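PDB 4LJ0: Nab2 from Chaetomium thermophilum, which binds polyadenosine RNA through zinc-coordinating CCCH fingers, three of which, numbers 3 to 5 of the longer protein, make up this chain. Local coordinates for residues K6-C11 / M23-N28; T40-P45 / S55-H60; E2-Y7 / A17-T22. One frame throughout, in Å; residues are numbered along the deposited sequence.

Overall arrangement
All three are surface contacts in a chain without helices or strands, whose fold rests on three zinc sites. Contact 3 lies within the first finger of this chain (the others are counted from it), its centre about 13 Å from that of the chain, and is built on backbone hydrogen bonds and zinc ligands. Contacts 1 and 2 have their centres about 5 and 4 Å from the chain centre. Contact 1 joins the first finger to the second by apolar packing of Trp8 and prolines, without hydrogen bonds; contact 2 joins the second to the third and adds a backbone bridge and a water. Contacts 1 and 3 share Lys6, Tyr7 and one zinc; contacts 1 and 2 the next.

Contact 1. Residues K6-C11 / M23-N28; sequences KYWPNC and MPPCRN. With ZN (zinc ion), chain F; ZN (zinc ion), chain G; nucleotides of chain C; nucleotides of chain E.
Two bonds grip Cys11 SG: the first finger's zinc at 2.3 Å and a weak hydrogen bond from adenine N6 of A2 of chain C. Cys5, Cys16 and His20 complete this CCCH zinc-finger site, and Cys26 serves the second finger's zinc in the same way. The two fingers meet through apolar side chains. A cis peptide bond puts Pro9 at the third position of a type VI turn, closed by Asn10 N to Tyr7 O at 2.6 Å, and sets Pro9 CB 3.8 Å above the centre of the Trp8 ring. Pro25 meets both residues, its CG 3.7 Å from Pro9 CB and its CD 3.9 Å from Trp8 CZ2. Trp8 reaches across because CG is anti to its backbone N (chi1 -171°), which also puts the indole edge, at CZ2, beside Met23 O. Adenine of A2 of chain C lies over one face of Tyr7, shifted toward the rim. On the second finger, Arg27 N donates to adenine N7 of A2 of chain E at 3.1 Å (160°), while the side chain, extended to NE and then turned (chi4 -84°), brings NH2 to O5' of that nucleotide in a weak 3.4 Å bond.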
loop_
_atom_site.group_PDB
_atom_site.type_symbol
_atom_site.label_atom_id
_atom_site.label_comp_id
_atom_site.label_asym_id
_atom_site.label_seq_id
_atom_site.Cartn_x
_atom_site.Cartn_y
_atom_site.Cartn_z
ATOM N N LYS A 6 -1.590 2.139 -7.456
ATOM C CA LYS A 6 -1.994 1.168 -6.442
ATOM C C LYS A 6 -2.751 -0.007 -7.059
ATOM O O LYS A 6 -3.106 -0.954 -6.361
ATOM C CB LYS A 6 -2.854 1.834 -5.361
ATOM C CG LYS A 6 -4.239 2.266 -5.817
ATOM C CD LYS A 6 -5.043 2.860 -4.665
ATOM C CE LYS A 6 -6.441 3.265 -5.111
ATOM N NZ LYS A 6 -7.243 3.861 -4.004
ATOM N N TYR A 7 -2.986 0.057 -8.367
ATOM C CA TYR A 7 -3.760 -0.968 -9.060
ATOM C C TYR A 7 -2.860 -1.952 -9.795
ATOM O O TYR A 7 -3.235 -3.106 -10.009
ATOM C CB TYR A 7 -4.738 -0.316 -10.035
ATOM C CG TYR A 7 -5.775 0.528 -9.338
ATOM C CD1 TYR A 7 -6.817 -0.064 -8.638
ATOM C CD2 TYR A 7 -5.711 1.915 -9.371
ATOM C CE1 TYR A 7 -7.770 0.699 -7.992
ATOM C CE2 TYR A 7 -6.662 2.689 -8.728
ATOM C CZ TYR A 7 -7.688 2.073 -8.040
ATOM O OH TYR A 7 -8.639 2.830 -7.398
ATOM N N TRP A 8 -1.679 -1.487 -10.186
ATOM C CA TRP A 8 -0.694 -2.347 -10.826
ATOM C C TRP A 8 -0.436 -3.538 -9.914
ATOM O O TRP A 8 -0.356 -3.372 -8.698
ATOM C CB TRP A 8 0.601 -1.569 -11.070
ATOM C CG TRP A 8 1.586 -2.312 -11.906
ATOM C CD1 TRP A 8 1.716 -2.258 -13.263
ATOM C CD2 TRP A 8 2.573 -3.240 -11.444
ATOM N NE1 TRP A 8 2.724 -3.091 -13.673
ATOM C CE2 TRP A 8 3.269 -3.705 -12.577
ATOM C CE3 TRP A 8 2.941 -3.717 -10.184
ATOM C CZ2 TRP A 8 4.308 -4.626 -12.486
ATOM C CZ3 TRP A 8 3.976 -4.628 -10.095
ATOM C CH2 TRP A 8 4.647 -5.075 -11.239
ATOM N N PRO A 9 -0.305 -4.750 -10.482
ATOM C CA PRO A 9 -0.270 -5.133 -11.898
ATOM C C PRO A 9 -1.654 -5.349 -12.514
ATOM O O PRO A 9 -1.764 -6.052 -13.520
ATOM C CB PRO A 9 0.496 -6.453 -11.859
ATOM C CG PRO A 9 0.065 -7.070 -10.574
ATOM C CD PRO A 9 -0.141 -5.926 -9.607
ATOM N N ASN A 10 -2.684 -4.751 -11.919
ATOM C CA ASN A 10 -4.048 -4.861 -12.434
ATOM C C ASN A 10 -4.652 -3.495 -12.725
ATOM O O ASN A 10 -5.802 -3.224 -12.384
ATOM C CB ASN A 10 -4.934 -5.630 -11.448
ATOM C CG ASN A 10 -4.501 -7.073 -11.282
ATOM O OD1 ASN A 10 -4.242 -7.534 -10.171
ATOM N ND2 ASN A 10 -4.415 -7.793 -12.393
ATOM N N CYS A 11 -3.861 -2.638 -13.360
ATOM C CA CYS A 11 -4.310 -1.309 -13.732
ATOM C C CYS A 11 -5.093 -1.368 -15.042
ATOM O O CYS A 11 -4.603 -1.895 -16.039
ATOM C CB CYS A 11 -3.113 -0.373 -13.875
ATOM S SG CYS A 11 -3.577 1.327 -14.239
ATOM N N MET A 23 9.256 -3.510 -15.866
ATOM C CA MET A 23 9.185 -4.936 -16.164
ATOM C C MET A 23 7.849 -5.537 -15.752
ATOM O O MET A 23 7.338 -5.223 -14.676
ATOM C CB MET A 23 10.312 -5.675 -15.446
ATOM C CG MET A 23 11.686 -5.274 -15.931
ATOM S SD MET A 23 11.895 -5.678 -17.672
ATOM C CE MET A 23 12.075 -7.455 -17.572
ATOM N N PRO A 24 7.285 -6.419 -16.595
ATOM C CA PRO A 24 6.014 -7.046 -16.217
ATOM C C PRO A 24 6.178 -7.853 -14.936
ATOM O O PRO A 24 7.301 -8.211 -14.585
ATOM C CB PRO A 24 5.709 -7.992 -17.388
ATOM C CG PRO A 24 6.674 -7.648 -18.467
ATOM C CD PRO A 24 7.851 -7.015 -17.818
ATOM N N PRO A 25 5.071 -8.142 -14.243
ATOM C CA PRO A 25 5.151 -8.930 -13.009
ATOM C C PRO A 25 5.570 -10.365 -13.303
ATOM O O PRO A 25 5.192 -10.901 -14.342
ATOM C CB PRO A 25 3.718 -8.880 -12.474
ATOM C CG PRO A 25 2.874 -8.690 -13.686
ATOM C CD PRO A 25 3.680 -7.832 -14.615
ATOM N N CYS A 26 6.348 -10.976 -12.415
ATOM C CA CYS A 26 6.765 -12.359 -12.612
ATOM C C CYS A 26 5.609 -13.311 -12.343
ATOM O O CYS A 26 5.017 -13.279 -11.264
ATOM C CB CYS A 26 7.937 -12.713 -11.697
ATOM S SG CYS A 26 8.560 -14.382 -11.991
ATOM N N ARG A 27 5.302 -14.165 -13.318
ATOM C CA ARG A 27 4.200 -15.112 -13.199
ATOM C C ARG A 27 4.580 -16.353 -12.386
ATOM O O ARG A 27 3.768 -17.267 -12.242
ATOM C CB ARG A 27 3.709 -15.552 -14.580
ATOM C CG ARG A 27 3.024 -14.474 -15.409
ATOM C CD ARG A 27 2.202 -15.129 -16.522
ATOM N NE ARG A 27 2.043 -14.287 -17.707
ATOM C CZ ARG A 27 1.105 -13.354 -17.849
ATOM N NH1 ARG A 27 0.237 -13.117 -16.873
ATOM N NH2 ARG A 27 1.040 -12.647 -18.968
ATOM N N ASN A 28 5.809 -16.397 -11.872
ATOM C CA ASN A 28 6.194 -17.432 -10.906
ATOM C C ASN A 28 5.795 -17.036 -9.490
ATOM O O ASN A 28 5.936 -17.824 -8.553
ATOM C CB ASN A 28 7.704 -17.685 -10.932
ATOM C CG ASN A 28 8.178 -18.329 -12.223
ATOM O OD1 ASN A 28 7.422 -19.015 -12.902
ATOM N ND2 ASN A 28 9.446 -18.113 -12.561
HETATM ZN ZN ZN F . -1.918 2.534 -13.238
HETATM ZN ZN ZN G . 10.752 -14.387 -11.317
ATOM P P A C 2 -14.495 1.822 -9.219
ATOM O OP1 A C 2 -15.946 2.096 -9.038
ATOM O OP2 A C 2 -13.613 1.731 -8.029
ATOM O "O5'" A C 2 -14.367 0.456 -10.027
ATOM C "C5'" A C 2 -13.249 0.211 -10.873
ATOM C "C4'" A C 2 -12.709 -1.185 -10.693
ATOM O "O4'" A C 2 -11.534 -1.335 -11.532
ATOM C "C3'" A C 2 -12.261 -1.524 -9.276
ATOM O "O3'" A C 2 -12.448 -2.917 -9.032
ATOM C "C2'" A C 2 -10.774 -1.181 -9.300
ATOM O "O2'" A C 2 -10.001 -1.869 -8.342
ATOM C "C1'" A C 2 -10.386 -1.564 -10.729
ATOM N N9 A C 2 -9.299 -0.767 -11.305
ATOM C C8 A C 2 -8.249 -1.230 -12.056
ATOM N N7 A C 2 -7.440 -0.288 -12.474
ATOM C C5 A C 2 -7.998 0.878 -11.977
ATOM C C6 A C 2 -7.613 2.226 -12.078
ATOM N N6 A C 2 -6.525 2.634 -12.736
ATOM N N1 A C 2 -8.387 3.152 -11.471
ATOM C C2 A C 2 -9.476 2.740 -10.811
ATOM N N3 A C 2 -9.941 1.504 -10.651
ATOM C C4 A C 2 -9.150 0.604 -11.264
ATOM P P A E 2 2.816 -10.682 -22.876
ATOM O OP1 A E 2 2.603 -11.343 -24.189
ATOM O OP2 A E 2 1.914 -9.578 -22.458
ATOM O "O5'" A E 2 2.791 -11.809 -21.751
ATOM C "C5'" A E 2 3.803 -11.860 -20.750
ATOM C "C4'" A E 2 5.030 -12.586 -21.239
ATOM O "O4'" A E 2 6.016 -12.616 -20.170
ATOM C "C3'" A E 2 4.801 -14.040 -21.650
ATOM O "O3'" A E 2 5.665 -14.382 -22.733
ATOM C "C2'" A E 2 5.204 -14.811 -20.398
ATOM O "O2'" A E 2 5.604 -16.144 -20.633
ATOM C "C1'" A E 2 6.356 -13.956 -19.872
ATOM N N9 A E 2 6.582 -14.071 -18.430
ATOM C C8 A E 2 5.983 -13.384 -17.401
ATOM N N7 A E 2 6.426 -13.727 -16.215
ATOM C C5 A E 2 7.382 -14.699 -16.484
ATOM C C6 A E 2 8.225 -15.469 -15.661
ATOM N N6 A E 2 8.247 -15.382 -14.329
ATOM N N1 A E 2 9.060 -16.348 -16.259
ATOM C C2 A E 2 9.045 -16.444 -17.594
ATOM N N3 A E 2 8.303 -15.778 -18.473
ATOM C C4 A E 2 7.490 -14.912 -17.845
#

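Contact 2. Residues T40-P45 / S55-H60; sequences THLKTP and SCPFLH. With ZN (zinc ion), chain H; ZN (zinc ion), chain G; ACT (acetate ion), chain J; nucleotides of chain D.
Backbone hydrogen bonding joins the second CCCH finger to the third at one point: Leu59 N donates to Thr44 O at 2.9 Å (165°), approaching from above the carbonyl plane. This is a single bridge pairing Pro45 with Leu59, backed by a CA-H...O contact from Pro45 CA to Leu59 O at 3.3 Å. A water takes a hydrogen bond from Leu42 N at 3.0 Å and also touches Pro57 O. The apolar part centres on Leu42, whose CD1 makes a CH-pi contact 3.8 Å from the centroid of the Phe58 ring and packs on Pro57 CB. Adenine of A3 of chain D covers the opposite face of that ring, and its N6 donates to Pro45 O at 3.3 Å (166°), so protein and RNA sandwich the phenyl group. Lys43 N and Thr44 OG1 hold an acetate, probably from the crystallisation liquor. Each segment is also tied to a zinc: His41 NE2 to the second finger's, Cys56 SG and His60 NE2 to the third's. No helix or strand surrounds the contact; loops do, with Trp8 of the first finger against Leu42, Gly30 hydrogen-bonded through its backbone to Phe58, and Glu31 OE1 hydrogen-bonded to His60 ND1.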
loop_
_atom_site.group_PDB
_atom_site.type_symbol
_atom_site.label_atom_id
_atom_site.label_comp_id
_atom_site.label_asym_id
_atom_site.label_seq_id
_atom_site.Cartn_x
_atom_site.Cartn_y
_atom_site.Cartn_z
ATOM N N THR A 40 9.362 -8.215 -12.548
ATOM C CA THR A 40 9.055 -7.560 -11.286
ATOM C C THR A 40 8.469 -8.571 -10.316
ATOM O O THR A 40 7.451 -9.202 -10.603
ATOM C CB THR A 40 8.066 -6.403 -11.467
ATOM O OG1 THR A 40 8.576 -5.495 -12.449
ATOM C CG2 THR A 40 7.859 -5.653 -10.149
ATOM N N HIS A 41 9.120 -8.726 -9.169
ATOM C CA HIS A 41 8.629 -9.628 -8.139
ATOM C C HIS A 41 7.883 -8.846 -7.071
ATOM O O HIS A 41 8.466 -8.015 -6.387
ATOM C CB HIS A 41 9.792 -10.418 -7.552
ATOM C CG HIS A 41 10.483 -11.281 -8.559
ATOM N ND1 HIS A 41 11.652 -10.907 -9.183
ATOM C CD2 HIS A 41 10.144 -12.481 -9.084
ATOM C CE1 HIS A 41 12.018 -11.853 -10.031
ATOM N NE2 HIS A 41 11.120 -12.820 -9.988
ATOM N N LEU A 42 6.583 -9.094 -6.943
ATOM C CA LEU A 42 5.774 -8.353 -5.980
ATOM C C LEU A 42 6.172 -8.685 -4.549
ATOM O O LEU A 42 6.659 -9.782 -4.261
ATOM C CB LEU A 42 4.285 -8.650 -6.165
ATOM C CG LEU A 42 3.673 -8.478 -7.556
ATOM C CD1 LEU A 42 2.157 -8.350 -7.433
ATOM C CD2 LEU A 42 4.252 -7.299 -8.297
ATOM N N LYS A 43 5.957 -7.720 -3.662
ATOM C CA LYS A 43 6.189 -7.889 -2.237
ATOM C C LYS A 43 4.856 -7.953 -1.498
ATOM O O LYS A 43 4.810 -8.266 -0.308
ATOM C CB LYS A 43 7.037 -6.733 -1.712
ATOM C CG LYS A 43 8.388 -6.644 -2.393
ATOM C CD LYS A 43 9.271 -5.584 -1.768
ATOM C CE LYS A 43 10.736 -5.930 -1.964
ATOM N NZ LYS A 43 11.164 -5.854 -3.382
ATOM N N THR A 44 3.776 -7.656 -2.215
ATOM C CA THR A 44 2.435 -7.729 -1.656
ATOM C C THR A 44 2.005 -9.188 -1.524
ATOM O O THR A 44 1.977 -9.913 -2.520
ATOM C CB THR A 44 1.420 -6.998 -2.557
ATOM O OG1 THR A 44 1.810 -5.627 -2.704
ATOM C CG2 THR A 44 0.020 -7.063 -1.962
ATOM N N PRO A 45 1.678 -9.631 -0.296
ATOM C CA PRO A 45 1.223 -11.018 -0.132
ATOM C C PRO A 45 -0.077 -11.347 -0.865
ATOM O O PRO A 45 -0.981 -10.516 -0.942
ATOM C CB PRO A 45 1.035 -11.160 1.388
ATOM C CG PRO A 45 1.123 -9.789 1.950
ATOM C CD PRO A 45 1.931 -8.980 1.002
ATOM N N SER A 55 -0.477 -18.529 -12.301
ATOM C CA SER A 55 0.281 -17.375 -12.795
ATOM C C SER A 55 0.132 -16.174 -11.859
ATOM O O SER A 55 0.346 -15.028 -12.259
ATOM C CB SER A 55 -0.161 -16.996 -14.212
ATOM O OG SER A 55 0.388 -17.887 -15.169
ATOM N N CYS A 56 -0.224 -16.440 -10.605
ATOM C CA CYS A 56 -0.397 -15.377 -9.617
ATOM C C CYS A 56 0.929 -14.656 -9.383
ATOM O O CYS A 56 1.921 -15.299 -9.044
ATOM C CB CYS A 56 -0.906 -15.961 -8.297
ATOM S SG CYS A 56 -1.303 -14.729 -7.036
ATOM N N PRO A 57 0.957 -13.323 -9.566
ATOM C CA PRO A 57 2.206 -12.569 -9.397
ATOM C C PRO A 57 2.474 -12.156 -7.957
ATOM O O PRO A 57 3.557 -11.665 -7.646
ATOM C CB PRO A 57 1.966 -11.324 -10.246
ATOM C CG PRO A 57 0.503 -11.099 -10.143
ATOM C CD PRO A 57 -0.119 -12.470 -10.108
ATOM N N PHE A 58 1.498 -12.341 -7.082
ATOM C CA PHE A 58 1.660 -11.896 -5.709
ATOM C C PHE A 58 2.600 -12.815 -4.928
ATOM O O PHE A 58 3.064 -13.832 -5.444
ATOM C CB PHE A 58 0.295 -11.754 -5.050
ATOM C CG PHE A 58 -0.514 -10.623 -5.619
ATOM C CD1 PHE A 58 -1.360 -10.829 -6.694
ATOM C CD2 PHE A 58 -0.395 -9.344 -5.102
ATOM C CE1 PHE A 58 -2.094 -9.783 -7.228
ATOM C CE2 PHE A 58 -1.123 -8.295 -5.633
ATOM C CZ PHE A 58 -1.975 -8.516 -6.697
ATOM N N LEU A 59 2.897 -12.432 -3.695
ATOM C CA LEU A 59 3.884 -13.126 -2.876
ATOM C C LEU A 59 3.212 -14.204 -2.035
ATOM O O LEU A 59 2.284 -13.920 -1.280
ATOM C CB LEU A 59 4.593 -12.113 -1.973
ATOM C CG LEU A 59 5.657 -12.621 -0.998
ATOM C CD1 LEU A 59 6.850 -13.191 -1.747
ATOM C CD2 LEU A 59 6.091 -11.500 -0.069
ATOM N N HIS A 60 3.689 -15.438 -2.168
ATOM C CA HIS A 60 3.114 -16.577 -1.456
ATOM C C HIS A 60 4.058 -17.120 -0.393
ATOM O O HIS A 60 5.276 -17.052 -0.544
ATOM C CB HIS A 60 2.772 -17.687 -2.451
ATOM C CG HIS A 60 1.862 -17.240 -3.550
ATOM N ND1 HIS A 60 2.324 -16.675 -4.718
ATOM C CD2 HIS A 60 0.512 -17.249 -3.644
ATOM C CE1 HIS A 60 1.299 -16.367 -5.491
ATOM N NE2 HIS A 60 0.187 -16.706 -4.862
HETATM ZN ZN ZN H . -1.655 -16.150 -5.302
HETATM ZN ZN ZN G . 10.752 -14.387 -11.317
HETATM C C ACT J . 4.665 -4.922 -5.009
HETATM O O ACT J . 3.683 -4.842 -5.774
HETATM O OXT ACT J . 4.433 -5.441 -3.900
HETATM C CH3 ACT J . 6.029 -4.432 -5.401
ATOM P P A D 3 -10.366 -7.107 -10.450
ATOM O OP1 A D 3 -10.601 -8.316 -11.278
ATOM O OP2 A D 3 -11.348 -6.745 -9.393
ATOM O "O5'" A D 3 -8.941 -7.245 -9.746
ATOM C "C5'" A D 3 -7.863 -7.910 -10.398
ATOM C "C4'" A D 3 -7.683 -9.332 -9.914
ATOM O "O4'" A D 3 -6.526 -9.406 -9.028
ATOM C "C3'" A D 3 -8.861 -9.932 -9.135
ATOM O "O3'" A D 3 -9.070 -11.291 -9.522
ATOM C "C2'" A D 3 -8.387 -9.868 -7.687
ATOM O "O2'" A D 3 -8.973 -10.826 -6.831
ATOM C "C1'" A D 3 -6.887 -10.089 -7.846
ATOM N N9 A D 3 -6.091 -9.595 -6.715
ATOM C C8 A D 3 -6.014 -8.326 -6.195
ATOM N N7 A D 3 -5.221 -8.232 -5.150
ATOM C C5 A D 3 -4.750 -9.525 -4.961
ATOM C C6 A D 3 -3.871 -10.100 -4.021
ATOM N N6 A D 3 -3.271 -9.427 -3.037
ATOM N N1 A D 3 -3.621 -11.422 -4.120
ATOM C C2 A D 3 -4.211 -12.113 -5.101
ATOM N N3 A D 3 -5.050 -11.687 -6.041
ATOM C C4 A D 3 -5.282 -10.370 -5.917
HETATM O O HOH W 1 5.842 -11.347 -8.718
#

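Contact 3. Residues E2-Y7 / A17-T22; sequences EQDCKY and AFRHPT. With ZN (zinc ion), chain F; nucleotides of chain C.
Two aromatic rings, Phe18 and His20, carry this contact within the first CCCH finger; a third, Tyr7, stands beside it with Lys6 CG 3.8 Å above the face away from its adenine, offset toward the rim. The Phe18 ring has Gln3 O at its edge and Gln3 CB beside CD2, while Phe18 CB packs against Cys5 CB; Ala12 of the second subunit also packs on Phe18. The His20 ring is met obliquely by Cys5 CB, 3.3 Å from His20 CD2, and the Trp8 ring meets it with planes at about 50°. His20 NE2 binds the zinc off-axis, with the metal 2.6 Å from His20 CE1 but 3.2 Å from His20 CD2. Cys5 SG, anti to its backbone N, is another ligand; Cys11 and Cys16 complete the set.

The two backbones are joined by a single bridge at Asp4 and Arg19. Arg19 N donates to Gln3 O at 2.8 Å (171°), in the carbonyl plane, and Cys5 N donates to Arg19 O at 3.0 Å (172°), on a lone pair. The extended Arg19 side chain runs alongside Asp4, yet Asp4 OD1 stays 4.5 Å from Arg19 NH1, beyond a salt bridge. An alanine at Tyr7 would remove the phenol ring and would probably lose the flat surface on which the adenine of A2 of chain C rests.

Tyr7 N donates to Cys5 SG at 3.5 Å. Cys5 is thus held at N by Arg19 and at SG by zinc and by backbone N-H groups, that of Tyr7 among them; such N-H donors probably help to stabilise negative charge on a zinc-bound thiolate, coupling the RNA-binding residue Tyr7 to the metal site.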
loop_
_atom_site.group_PDB
_atom_site.type_symbol
_atom_site.label_atom_id
_atom_site.label_comp_id
_atom_site.label_asym_id
_atom_site.label_seq_id
_atom_site.Cartn_x
_atom_site.Cartn_y
_atom_site.Cartn_z
ATOM N N GLU A 2 6.658 11.268 -8.131
ATOM C CA GLU A 2 5.890 10.176 -8.720
ATOM C C GLU A 2 5.319 9.260 -7.646
ATOM O O GLU A 2 6.030 8.837 -6.735
ATOM C CB GLU A 2 6.764 9.359 -9.671
ATOM C CG GLU A 2 7.226 10.121 -10.900
ATOM C CD GLU A 2 6.081 10.510 -11.814
ATOM O OE1 GLU A 2 4.993 9.905 -11.704
ATOM O OE2 GLU A 2 6.270 11.425 -12.644
ATOM N N GLN A 3 4.031 8.963 -7.762
ATOM C CA GLN A 3 3.365 8.028 -6.868
ATOM C C GLN A 3 3.131 6.711 -7.595
ATOM O O GLN A 3 2.844 6.700 -8.791
ATOM C CB GLN A 3 2.030 8.603 -6.392
ATOM C CG GLN A 3 2.159 9.649 -5.300
ATOM C CD GLN A 3 0.829 10.281 -4.946
ATOM O OE1 GLN A 3 0.472 11.334 -5.472
ATOM N NE2 GLN A 3 0.087 9.639 -4.048
ATOM N N ASP A 4 3.261 5.604 -6.869
ATOM C CA ASP A 4 3.031 4.283 -7.439
ATOM C C ASP A 4 1.554 4.059 -7.707
ATOM O O ASP A 4 0.710 4.372 -6.870
ATOM C CB ASP A 4 3.527 3.190 -6.490
ATOM C CG ASP A 4 5.035 3.170 -6.353
ATOM O OD1 ASP A 4 5.716 3.903 -7.100
ATOM O OD2 ASP A 4 5.537 2.408 -5.498
ATOM N N CYS A 5 1.246 3.510 -8.875
ATOM C CA CYS A 5 -0.108 3.066 -9.158
ATOM C C CYS A 5 -0.469 1.976 -8.152
ATOM O O CYS A 5 0.273 1.010 -7.993
ATOM C CB CYS A 5 -0.205 2.529 -10.584
ATOM S SG CYS A 5 -1.854 1.971 -11.050
ATOM N N LYS A 6 -1.590 2.139 -7.456
ATOM C CA LYS A 6 -1.994 1.168 -6.442
ATOM C C LYS A 6 -2.751 -0.007 -7.059
ATOM O O LYS A 6 -3.106 -0.954 -6.361
ATOM C CB LYS A 6 -2.854 1.834 -5.361
ATOM C CG LYS A 6 -4.239 2.266 -5.817
ATOM C CD LYS A 6 -5.043 2.860 -4.665
ATOM C CE LYS A 6 -6.441 3.265 -5.111
ATOM N NZ LYS A 6 -7.243 3.861 -4.004
ATOM N N TYR A 7 -2.986 0.057 -8.367
ATOM C CA TYR A 7 -3.760 -0.968 -9.060
ATOM C C TYR A 7 -2.860 -1.952 -9.795
ATOM O O TYR A 7 -3.235 -3.106 -10.009
ATOM C CB TYR A 7 -4.738 -0.316 -10.035
ATOM C CG TYR A 7 -5.775 0.528 -9.338
ATOM C CD1 TYR A 7 -6.817 -0.064 -8.638
ATOM C CD2 TYR A 7 -5.711 1.915 -9.371
ATOM C CE1 TYR A 7 -7.770 0.699 -7.992
ATOM C CE2 TYR A 7 -6.662 2.689 -8.728
ATOM C CZ TYR A 7 -7.688 2.073 -8.040
ATOM O OH TYR A 7 -8.639 2.830 -7.398
ATOM N N ALA A 17 -1.354 7.776 -15.206
ATOM C CA ALA A 17 -0.199 8.657 -15.069
ATOM C C ALA A 17 0.628 8.317 -13.834
ATOM O O ALA A 17 1.692 8.893 -13.614
ATOM C CB ALA A 17 -0.651 10.099 -15.010
ATOM N N PHE A 18 0.135 7.391 -13.021
ATOM C CA PHE A 18 0.875 6.957 -11.846
ATOM C C PHE A 18 1.970 5.985 -12.273
ATOM O O PHE A 18 1.919 5.415 -13.361
ATOM C CB PHE A 18 -0.069 6.328 -10.816
ATOM C CG PHE A 18 -0.985 7.327 -10.154
ATOM C CD1 PHE A 18 -2.099 7.812 -10.820
ATOM C CD2 PHE A 18 -0.727 7.784 -8.873
ATOM C CE1 PHE A 18 -2.940 8.732 -10.219
ATOM C CE2 PHE A 18 -1.564 8.703 -8.264
ATOM C CZ PHE A 18 -2.673 9.179 -8.941
ATOM N N ARG A 19 2.963 5.809 -11.411
ATOM C CA ARG A 19 4.146 5.028 -11.751
ATOM C C ARG A 19 3.840 3.536 -11.863
ATOM O O ARG A 19 3.316 2.930 -10.928
ATOM C CB ARG A 19 5.226 5.254 -10.692
ATOM C CG ARG A 19 6.632 4.910 -11.138
ATOM C CD ARG A 19 7.597 5.038 -9.973
ATOM N NE ARG A 19 8.984 5.165 -10.406
ATOM C CZ ARG A 19 10.014 5.314 -9.577
ATOM N NH1 ARG A 19 9.815 5.352 -8.266
ATOM N NH2 ARG A 19 11.244 5.424 -10.060
ATOM N N HIS A 20 4.155 2.958 -13.020
ATOM C CA HIS A 20 4.119 1.511 -13.206
ATOM C C HIS A 20 5.548 1.009 -13.376
ATOM O O HIS A 20 6.325 1.623 -14.109
ATOM C CB HIS A 20 3.325 1.136 -14.458
ATOM C CG HIS A 20 1.881 1.525 -14.406
ATOM N ND1 HIS A 20 0.948 1.028 -15.290
ATOM C CD2 HIS A 20 1.210 2.363 -13.583
ATOM C CE1 HIS A 20 -0.235 1.543 -15.013
ATOM N NE2 HIS A 20 -0.104 2.357 -13.982
ATOM N N PRO A 21 5.906 -0.101 -12.703
ATOM C CA PRO A 21 7.220 -0.708 -12.954
ATOM C C PRO A 21 7.422 -1.002 -14.433
ATOM O O PRO A 21 6.458 -1.310 -15.136
ATOM C CB PRO A 21 7.159 -2.015 -12.158
ATOM C CG PRO A 21 6.208 -1.734 -11.056
ATOM C CD PRO A 21 5.182 -0.790 -11.619
ATOM N N THR A 22 8.660 -0.906 -14.901
ATOM C CA THR A 22 8.959 -1.141 -16.307
ATOM C C THR A 22 8.721 -2.601 -16.675
ATOM O O THR A 22 8.062 -2.899 -17.669
ATOM C CB THR A 22 10.419 -0.775 -16.636
ATOM O OG1 THR A 22 10.712 0.533 -16.133
ATOM C CG2 THR A 22 10.659 -0.808 -18.141
HETATM ZN ZN ZN F . -1.918 2.534 -13.238
ATOM P P A C 2 -14.495 1.822 -9.219
ATOM O OP1 A C 2 -15.946 2.096 -9.038
ATOM O OP2 A C 2 -13.613 1.731 -8.029
ATOM O "O5'" A C 2 -14.367 0.456 -10.027
ATOM C "C5'" A C 2 -13.249 0.211 -10.873
ATOM C "C4'" A C 2 -12.709 -1.185 -10.693
ATOM O "O4'" A C 2 -11.534 -1.335 -11.532
ATOM C "C3'" A C 2 -12.261 -1.524 -9.276
ATOM O "O3'" A C 2 -12.448 -2.917 -9.032
ATOM C "C2'" A C 2 -10.774 -1.181 -9.300
ATOM O "O2'" A C 2 -10.001 -1.869 -8.342
ATOM C "C1'" A C 2 -10.386 -1.564 -10.729
ATOM N N9 A C 2 -9.299 -0.767 -11.305
ATOM C C8 A C 2 -8.249 -1.230 -12.056
ATOM N N7 A C 2 -7.440 -0.288 -12.474
ATOM C C5 A C 2 -7.998 0.878 -11.977
ATOM C C6 A C 2 -7.613 2.226 -12.078
ATOM N N6 A C 2 -6.525 2.634 -12.736
ATOM N N1 A C 2 -8.387 3.152 -11.471
ATOM C C2 A C 2 -9.476 2.740 -10.811
ATOM N N3 A C 2 -9.941 1.504 -10.651
ATOM C C4 A C 2 -9.150 0.604 -11.264
#